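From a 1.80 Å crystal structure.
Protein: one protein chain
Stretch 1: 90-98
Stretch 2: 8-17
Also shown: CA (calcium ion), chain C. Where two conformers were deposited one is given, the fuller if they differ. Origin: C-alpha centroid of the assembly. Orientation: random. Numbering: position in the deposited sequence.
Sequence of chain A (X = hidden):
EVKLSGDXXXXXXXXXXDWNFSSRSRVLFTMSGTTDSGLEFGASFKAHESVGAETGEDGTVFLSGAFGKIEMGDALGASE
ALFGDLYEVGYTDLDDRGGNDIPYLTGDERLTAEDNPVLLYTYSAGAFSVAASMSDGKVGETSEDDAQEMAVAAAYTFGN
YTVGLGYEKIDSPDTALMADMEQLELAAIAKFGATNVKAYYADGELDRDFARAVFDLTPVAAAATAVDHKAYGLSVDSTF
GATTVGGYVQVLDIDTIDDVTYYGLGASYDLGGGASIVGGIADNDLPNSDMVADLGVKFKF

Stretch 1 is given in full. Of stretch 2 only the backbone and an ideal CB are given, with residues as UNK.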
# COMPACT_ATOMS: atom_id res chain seq x y z
N GLY A 90 -0.17 -9.40 26.12
CA GLY A 90 -0.06 -10.41 25.07
C GLY A 90 0.77 -9.99 23.84
O GLY A 90 0.84 -8.80 23.52
N TYR A 91 1.40 -10.91 23.11
CA TYR A 91 2.17 -10.54 21.94
C TYR A 91 1.30 -9.98 20.85
O TYR A 91 1.81 -9.24 20.02
CB TYR A 91 2.95 -11.75 21.43
CG TYR A 91 2.31 -12.66 20.38
CD1 TYR A 91 2.50 -12.39 19.05
CD2 TYR A 91 1.56 -13.76 20.75
CE1 TYR A 91 1.93 -13.21 18.11
CE2 TYR A 91 1.00 -14.60 19.81
CZ TYR A 91 1.19 -14.31 18.50
OH TYR A 91 0.63 -15.09 17.54
N THR A 92 -0.02 -10.31 20.76
CA THR A 92 -0.90 -9.78 19.70
C THR A 92 -1.66 -8.55 20.20
O THR A 92 -2.40 -7.96 19.43
CB THR A 92 -1.95 -10.86 19.22
OG1 THR A 92 -2.72 -11.20 20.37
CG2 THR A 92 -1.38 -12.15 18.72
N ASP A 93 -1.48 -8.11 21.46
CA ASP A 93 -2.21 -7.05 22.16
C ASP A 93 -3.65 -7.53 22.29
O ASP A 93 -4.52 -7.26 21.44
CB ASP A 93 -2.17 -5.70 21.39
CG ASP A 93 -2.84 -4.53 22.08
OD1 ASP A 93 -3.30 -4.59 23.24
OD2 ASP A 93 -2.95 -3.46 21.48
N LEU A 94 -3.89 -8.32 23.34
CA LEU A 94 -5.17 -9.03 23.51
C LEU A 94 -6.27 -8.11 23.96
O LEU A 94 -6.64 -8.08 25.13
CB LEU A 94 -5.05 -10.15 24.54
CG LEU A 94 -4.24 -11.35 24.18
CD1 LEU A 94 -3.99 -12.19 25.45
CD2 LEU A 94 -4.95 -12.12 23.09
N ASP A 95 -6.83 -7.34 23.04
CA ASP A 95 -7.90 -6.41 23.37
C ASP A 95 -9.30 -6.98 23.16
O ASP A 95 -10.31 -6.31 23.32
CB ASP A 95 -7.79 -5.22 22.51
CG ASP A 95 -6.67 -4.29 22.87
OD1 ASP A 95 -6.29 -4.18 24.02
OD2 ASP A 95 -6.16 -3.62 21.99
N ASP A 96 -9.36 -8.24 22.82
CA ASP A 96 -10.57 -8.94 22.45
C ASP A 96 -11.66 -8.90 23.53
O ASP A 96 -12.84 -8.92 23.17
CB ASP A 96 -10.19 -10.40 22.13
CG ASP A 96 -9.09 -10.56 21.10
OD1 ASP A 96 -7.89 -10.44 21.41
OD2 ASP A 96 -9.47 -10.81 19.97
N ARG A 97 -11.35 -8.83 24.83
CA ARG A 97 -12.34 -8.81 25.90
C ARG A 97 -12.46 -7.46 26.55
O ARG A 97 -13.08 -7.31 27.62
CB ARG A 97 -11.96 -9.88 26.94
CG ARG A 97 -12.04 -11.33 26.47
CD ARG A 97 -13.49 -11.72 26.14
NE ARG A 97 -13.51 -13.09 25.64
CZ ARG A 97 -13.55 -13.41 24.33
NH1 ARG A 97 -13.62 -12.47 23.40
NH2 ARG A 97 -13.40 -14.68 23.92
N GLY A 98 -11.91 -6.41 25.93
CA GLY A 98 -11.93 -5.06 26.50
C GLY A 98 -10.60 -4.32 26.27
O GLY A 98 -10.57 -3.13 25.92
N UNK A 8 7.52 -6.93 13.78
CA UNK A 8 6.91 -8.18 13.33
C UNK A 8 6.62 -9.02 14.57
O UNK A 8 7.08 -8.69 15.68
CB UNK A 8 7.81 -8.93 12.35
N UNK A 9 5.73 -10.01 14.46
CA UNK A 9 5.39 -10.88 15.58
C UNK A 9 4.88 -12.18 15.02
O UNK A 9 4.45 -12.22 13.85
CB UNK A 9 4.36 -10.24 16.51
N UNK A 10 5.00 -13.28 15.74
CA UNK A 10 4.49 -14.57 15.27
C UNK A 10 4.29 -15.46 16.48
O UNK A 10 4.97 -15.28 17.50
CB UNK A 10 5.44 -15.22 14.26
N UNK A 11 3.28 -16.34 16.50
CA UNK A 11 3.02 -17.16 17.67
C UNK A 11 1.67 -17.79 17.49
O UNK A 11 1.24 -17.97 16.35
CB UNK A 11 3.09 -16.35 18.96
N UNK A 12 1.02 -18.12 18.60
CA UNK A 12 -0.31 -18.77 18.62
C UNK A 12 -1.25 -17.99 19.51
O UNK A 12 -0.82 -17.43 20.52
CB UNK A 12 -0.21 -20.22 19.10
N UNK A 13 -2.51 -17.84 19.12
CA UNK A 13 -3.44 -17.02 19.87
C UNK A 13 -4.69 -17.89 20.09
O UNK A 13 -5.10 -18.61 19.17
CB UNK A 13 -3.76 -15.71 19.14
N UNK A 14 -5.31 -17.82 21.24
CA UNK A 14 -6.46 -18.64 21.62
C UNK A 14 -7.63 -17.70 21.67
O UNK A 14 -7.60 -16.77 22.48
CB UNK A 14 -6.26 -19.36 22.95
N UNK A 15 -8.69 -17.91 20.87
CA UNK A 15 -9.80 -16.95 20.78
C UNK A 15 -10.94 -17.17 21.78
O UNK A 15 -11.98 -16.50 21.76
CB UNK A 15 -10.38 -16.99 19.36
N UNK A 16 -10.75 -18.08 22.72
CA UNK A 16 -11.80 -18.38 23.66
C UNK A 16 -12.17 -19.83 23.47
O UNK A 16 -12.56 -20.49 24.43
CB UNK A 16 -13.01 -17.46 23.48
N UNK A 17 -12.00 -20.38 22.26
CA UNK A 17 -12.36 -21.77 21.93
C UNK A 17 -11.27 -22.56 21.19
O UNK A 17 -11.02 -23.75 21.43
CB UNK A 17 -13.63 -21.77 21.08
CA CA C . -4.41 -2.54 23.22

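Stretch 1 is a loop with two type I turns. It offers the ring of Tyr-91, the backbone carbonyls of Tyr-91 and Thr-92, the methyls of Thr-92 and Leu-94, and the guanidinium of Arg-97. The carboxylates of Asp-93 and Asp-95 are taken by the calcium ion, so they are poor anchors for a charge on the strand.

Position 8 has nothing of stretch 1 within 5.5 Å of its ideal CB, and the contact sets no preference. It is Ala-8.

At position 9 CA-to-CB points toward the loop, and the ideal CB lies 3.8 Å from Tyr-91 CD1, at the edge of the ring. Beyond it wait two carbonyl oxygens, which suit a long donor: lysine, arginine or perhaps glutamine. The residue is Arg-9. Its CB stays at the ring edge, its nearly extended chain passes Tyr-91 O with CD 3.4 Å away, and one face of the guanidinium lies against Thr-92 CA. Much of the polar pairing runs through water: Arg-9 NH1 donates to water 1 at 2.8 Å, which donates to Tyr-91 O, also at 2.8 Å; water 2 similarly joins NH1 to Thr-92 O.

Position 10 points away, leaving many side chains possible. It is Met-10, whose backbone O lies over one face of the Tyr-91 ring.

Position 11 is decided by space. Its ideal CB would sit 2.8 Å from Tyr-91 CZ, a clash, so with the ring in this place only glycine fits. Gly-11 lets the tyrosine lie close against the strand backbone.

Position 12 points away again, and the loop asks little of it; Val-12 is there.

Position 13 turns back toward the loop, its ideal CB 4.3 Å from Thr-92 CG2 and 5.5 Å from Leu-94 CD2. A medium or long apolar residue, such as leucine, isoleucine or methionine, would suit these methyls. Met-13 uses its CG to approach Leu-94 CD2 at 4.4 Å, a loose apolar contact.

Position 14 is sideways and free of contact; it holds Tyr-14.

At position 15 the backbone O is the useful group, so the side chain is loosely specified. Asn-15 accepts a weak hydrogen bond at O from Arg-97 NH2 (3.2 Å), and water 3 also bridges this O to Arg-97 NH1. Its OD1 accepts from the backbone N of position 17 at 2.9 Å.

Position 16, at phi 118°, calls for glycine by its backbone alone, and an ideal CB would also clash with Arg-97 NH2 at 2.8 Å. It is Gly-16.

Position 17 is sideways and unconstrained here; it is Asp-17.

Stretch 2 (8-17) ARMGVMYNGD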
# COMPACT_ATOMS: atom_id res chain seq x y z
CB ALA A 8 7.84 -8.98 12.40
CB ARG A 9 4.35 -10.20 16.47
CG ARG A 9 2.97 -10.13 15.86
CD ARG A 9 2.16 -9.15 16.65
NE ARG A 9 0.79 -9.22 16.17
CZ ARG A 9 -0.16 -8.33 16.49
NH1 ARG A 9 0.08 -7.26 17.27
NH2 ARG A 9 -1.38 -8.52 15.97
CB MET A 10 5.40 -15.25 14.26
CG MET A 10 6.72 -15.75 14.77
SD MET A 10 7.53 -16.67 13.46
CE MET A 10 9.07 -16.59 14.30
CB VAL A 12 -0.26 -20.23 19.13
CG1 VAL A 12 0.38 -21.04 18.01
CG2 VAL A 12 0.52 -20.40 20.42
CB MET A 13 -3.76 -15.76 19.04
CG MET A 13 -4.83 -14.84 19.67
SD MET A 13 -6.55 -15.40 19.41
CE MET A 13 -6.54 -15.26 17.65
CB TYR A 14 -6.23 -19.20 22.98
CG TYR A 14 -7.35 -20.11 23.43
CD1 TYR A 14 -7.43 -21.37 22.86
CD2 TYR A 14 -8.21 -19.69 24.43
CE1 TYR A 14 -8.39 -22.25 23.30
CE2 TYR A 14 -9.18 -20.57 24.88
CZ TYR A 14 -9.25 -21.83 24.30
OH TYR A 14 -10.22 -22.72 24.75
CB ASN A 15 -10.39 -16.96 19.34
CG ASN A 15 -10.96 -18.31 18.92
OD1 ASN A 15 -11.20 -19.18 19.76
ND2 ASN A 15 -11.08 -18.64 17.64
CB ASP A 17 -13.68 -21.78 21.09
CG ASP A 17 -14.91 -21.07 21.72
OD1 ASP A 17 -15.43 -21.53 22.75
OD2 ASP A 17 -15.34 -20.03 21.18
O HOH W 1 2.21 -6.68 19.05
O HOH W 2 -2.76 -5.87 17.28
O HOH W 3 -12.81 -13.75 20.75
O HOH W 4 -2.41 -1.28 23.64
O HOH W 5 -4.56 -1.04 21.55
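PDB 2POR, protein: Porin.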